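Local coordinates for protein carbohydrate kinase, FGGY (Rhodospirillum rubrum, PDB 3IFR) that probably phosphorylates D-xylulose, as a xylulose kinase of the FGGY family of carbohydrate kinases, at residues Ala336-Leu341 with Leu379-Ala384. Numbering follows the deposited sequence.
Sequences AGADGL and LLEAVA
With CG anti to its own carbonyl carbon (chi1 -70°) and the chain extended beyond it (chi2 179°), Glu381 reaches from its helix to the backbone at Gly337, placing its carboxylate against the loop 336-341. There OE2 accepts the amide hydrogen of Gly337, with N to OE2 at 2.8 Å and a nearly straight N-H...O angle of 170°. The donor meets the syn side of the oxygen, only slightly out of the carboxylate plane. Ala336 adds its CA, 3.5 Å from the same OE2, and Gly337 lays its CA 3.4 Å from OE1 of Glu381, so the backbone of both residues packs directly on the acid group. The CB of Ala338 comes within 4.3 Å of Glu381 OE1. OE1 also takes a hydrogen from a water, whose oxygen lies 2.6 Å away; the same water donates to Leu341 O at 3.0 Å. One carboxylate therefore grips the loop at two places, directly at Gly337 and through water at Leu341. OE2 is held further by a salt bridge to NE of Arg377, one helical turn back, and by a hydrogen bond with Tyr478 OH; these partners satisfy the buried acid and are likely to favour its charged form. Were Glu381 replaced by alanine, the Gly337 amide, the Arg377 guanidinium and the Tyr478 hydroxyl would probably each lose their carboxylate partner, and the water its bond to this helix. In the C-terminal FGGY region, the contact ties the loop between helix 322-332 and strand 342-344 to the long helix 372-397, with Ile419 of helix 414-424 touching Glu381 and Tyr478 reaching in from helix 475-496.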
ATOM      1  N   ALA A 336     -15.252   2.967  27.627  1.00 27.34           N
ATOM      2  CA  ALA A 336     -15.079   1.962  26.595  1.00 24.51           C
ATOM      3  C   ALA A 336     -16.417   1.350  26.209  1.00 24.35           C
ATOM      4  O   ALA A 336     -17.160   0.947  27.079  1.00 23.82           O
ATOM      5  CB  ALA A 336     -14.147   0.863  27.109  1.00 24.20           C
ATOM      6  N   GLY A 337     -16.713   1.254  24.905  1.00 25.95           N
ATOM      7  CA  GLY A 337     -17.979   0.706  24.448  1.00 23.72           C
ATOM      8  C   GLY A 337     -19.023   1.792  24.242  1.00 25.19           C
ATOM      9  O   GLY A 337     -20.090   1.548  23.679  1.00 26.02           O
ATOM     10  N   ALA A 338     -18.713   2.999  24.707  1.00 24.39           N
ATOM     11  CA  ALA A 338     -19.581   4.171  24.510  1.00 25.66           C
ATOM     12  C   ALA A 338     -21.031   4.002  24.931  1.00 26.06           C
ATOM     13  O   ALA A 338     -21.912   4.580  24.344  1.00 26.40           O
ATOM     14  CB  ALA A 338     -19.514   4.634  23.081  1.00 24.18           C
ATOM     15  N   ASP A 339     -21.285   3.212  25.964  1.00 31.43           N
ATOM     16  CA  ASP A 339     -22.628   3.151  26.556  1.00 28.59           C
ATOM     17  C   ASP A 339     -23.617   2.537  25.588  1.00 28.75           C
ATOM     18  O   ASP A 339     -24.729   3.041  25.435  1.00 27.53           O
ATOM     19  CB  ASP A 339     -23.100   4.558  26.979  1.00 30.94           C
ATOM     20  CG  ASP A 339     -22.515   4.996  28.328  1.00 33.42           C
ATOM     21  OD1 ASP A 339     -22.852   4.368  29.356  1.00 37.27           O
ATOM     22  OD2 ASP A 339     -21.730   5.966  28.374  1.00 31.85           O
ATOM     23  N   GLY A 340     -23.201   1.466  24.915  1.00 28.19           N
ATOM     24  CA  GLY A 340     -24.121   0.710  24.079  1.00 26.49           C
ATOM     25  C   GLY A 340     -24.218   1.158  22.634  1.00 28.46           C
ATOM     26  O   GLY A 340     -24.992   0.600  21.862  1.00 30.56           O
ATOM     27  N   LEU A 341     -23.434   2.160  22.260  1.00 27.25           N
ATOM     28  CA  LEU A 341     -23.318   2.571  20.873  1.00 27.43           C
ATOM     29  C   LEU A 341     -22.588   1.466  20.126  1.00 30.05           C
ATOM     30  O   LEU A 341     -21.637   0.885  20.661  1.00 28.92           O
ATOM     31  CB  LEU A 341     -22.513   3.862  20.761  1.00 27.48           C
ATOM     32  CG  LEU A 341     -23.308   5.164  20.827  1.00 29.66           C
ATOM     33  CD1 LEU A 341     -22.482   6.354  20.379  1.00 27.81           C
ATOM     34  CD2 LEU A 341     -24.455   5.012  19.890  1.00 32.62           C
ATOM     35  N   LEU A 379     -17.032   5.618  16.753  1.00 24.55           N
ATOM     36  CA  LEU A 379     -16.357   5.520  15.455  1.00 24.90           C
ATOM     37  C   LEU A 379     -14.927   5.064  15.662  1.00 24.28           C
ATOM     38  O   LEU A 379     -14.435   4.212  14.911  1.00 22.08           O
ATOM     39  CB  LEU A 379     -16.360   6.834  14.659  1.00 23.14           C
ATOM     40  CG  LEU A 379     -15.583   6.630  13.340  1.00 26.23           C
ATOM     41  CD1 LEU A 379     -16.114   5.412  12.594  1.00 28.26           C
ATOM     42  CD2 LEU A 379     -15.518   7.857  12.394  1.00 26.91           C
ATOM     43  N   LEU A 380     -14.258   5.645  16.666  1.00 21.69           N
ATOM     44  CA  LEU A 380     -12.890   5.262  16.964  1.00 23.12           C
ATOM     45  C   LEU A 380     -12.810   3.751  17.219  1.00 22.42           C
ATOM     46  O   LEU A 380     -11.934   3.060  16.693  1.00 19.84           O
ATOM     47  CB  LEU A 380     -12.355   6.008  18.174  1.00 19.59           C
ATOM     48  CG  LEU A 380     -12.042   7.483  17.961  1.00 22.66           C
ATOM     49  CD1 LEU A 380     -11.147   8.041  19.067  1.00 22.43           C
ATOM     50  CD2 LEU A 380     -11.427   7.673  16.616  1.00 22.56           C
ATOM     51  N   GLU A 381     -13.757   3.257  18.006  1.00 21.84           N
ATOM     52  CA  GLU A 381     -13.762   1.884  18.429  1.00 19.48           C
ATOM     53  C   GLU A 381     -14.110   0.988  17.260  1.00 24.89           C
ATOM     54  O   GLU A 381     -13.498  -0.082  17.078  1.00 25.60           O
ATOM     55  CB  GLU A 381     -14.758   1.709  19.555  1.00 21.23           C
ATOM     56  CG  GLU A 381     -14.305   2.387  20.842  1.00 21.38           C
ATOM     57  CD  GLU A 381     -15.288   2.237  21.964  1.00 23.52           C
ATOM     58  OE1 GLU A 381     -16.469   1.914  21.656  1.00 21.87           O
ATOM     59  OE2 GLU A 381     -14.882   2.410  23.152  1.00 23.59           O
ATOM     60  N   ALA A 382     -15.087   1.413  16.454  1.00 24.47           N
ATOM     61  CA  ALA A 382     -15.439   0.649  15.259  1.00 24.00           C
ATOM     62  C   ALA A 382     -14.216   0.469  14.321  1.00 23.57           C
ATOM     63  O   ALA A 382     -13.955  -0.628  13.825  1.00 22.87           O
ATOM     64  CB  ALA A 382     -16.656   1.262  14.519  1.00 20.68           C
ATOM     65  N   VAL A 383     -13.460   1.526  14.081  1.00 21.82           N
ATOM     66  CA  VAL A 383     -12.320   1.376  13.189  1.00 23.03           C
ATOM     67  C   VAL A 383     -11.363   0.362  13.768  1.00 22.93           C
ATOM     68  O   VAL A 383     -10.894  -0.519  13.047  1.00 25.40           O
ATOM     69  CB  VAL A 383     -11.619   2.719  12.877  1.00 23.58           C
ATOM     70  CG1 VAL A 383     -10.199   2.514  12.341  1.00 23.16           C
ATOM     71  CG2 VAL A 383     -12.446   3.475  11.902  1.00 21.89           C
ATOM     72  N   ALA A 384     -11.094   0.470  15.068  1.00 23.18           N
ATOM     73  CA  ALA A 384     -10.242  -0.505  15.782  1.00 24.14           C
ATOM     74  C   ALA A 384     -10.749  -1.907  15.561  1.00 24.04           C
ATOM     75  O   ALA A 384      -9.993  -2.820  15.238  1.00 22.54           O
ATOM     76  CB  ALA A 384     -10.237  -0.227  17.265  1.00 22.73           C
TER
HETATM   77  O   HOH W   1     -18.753   1.733  20.395  1.00 25.40           O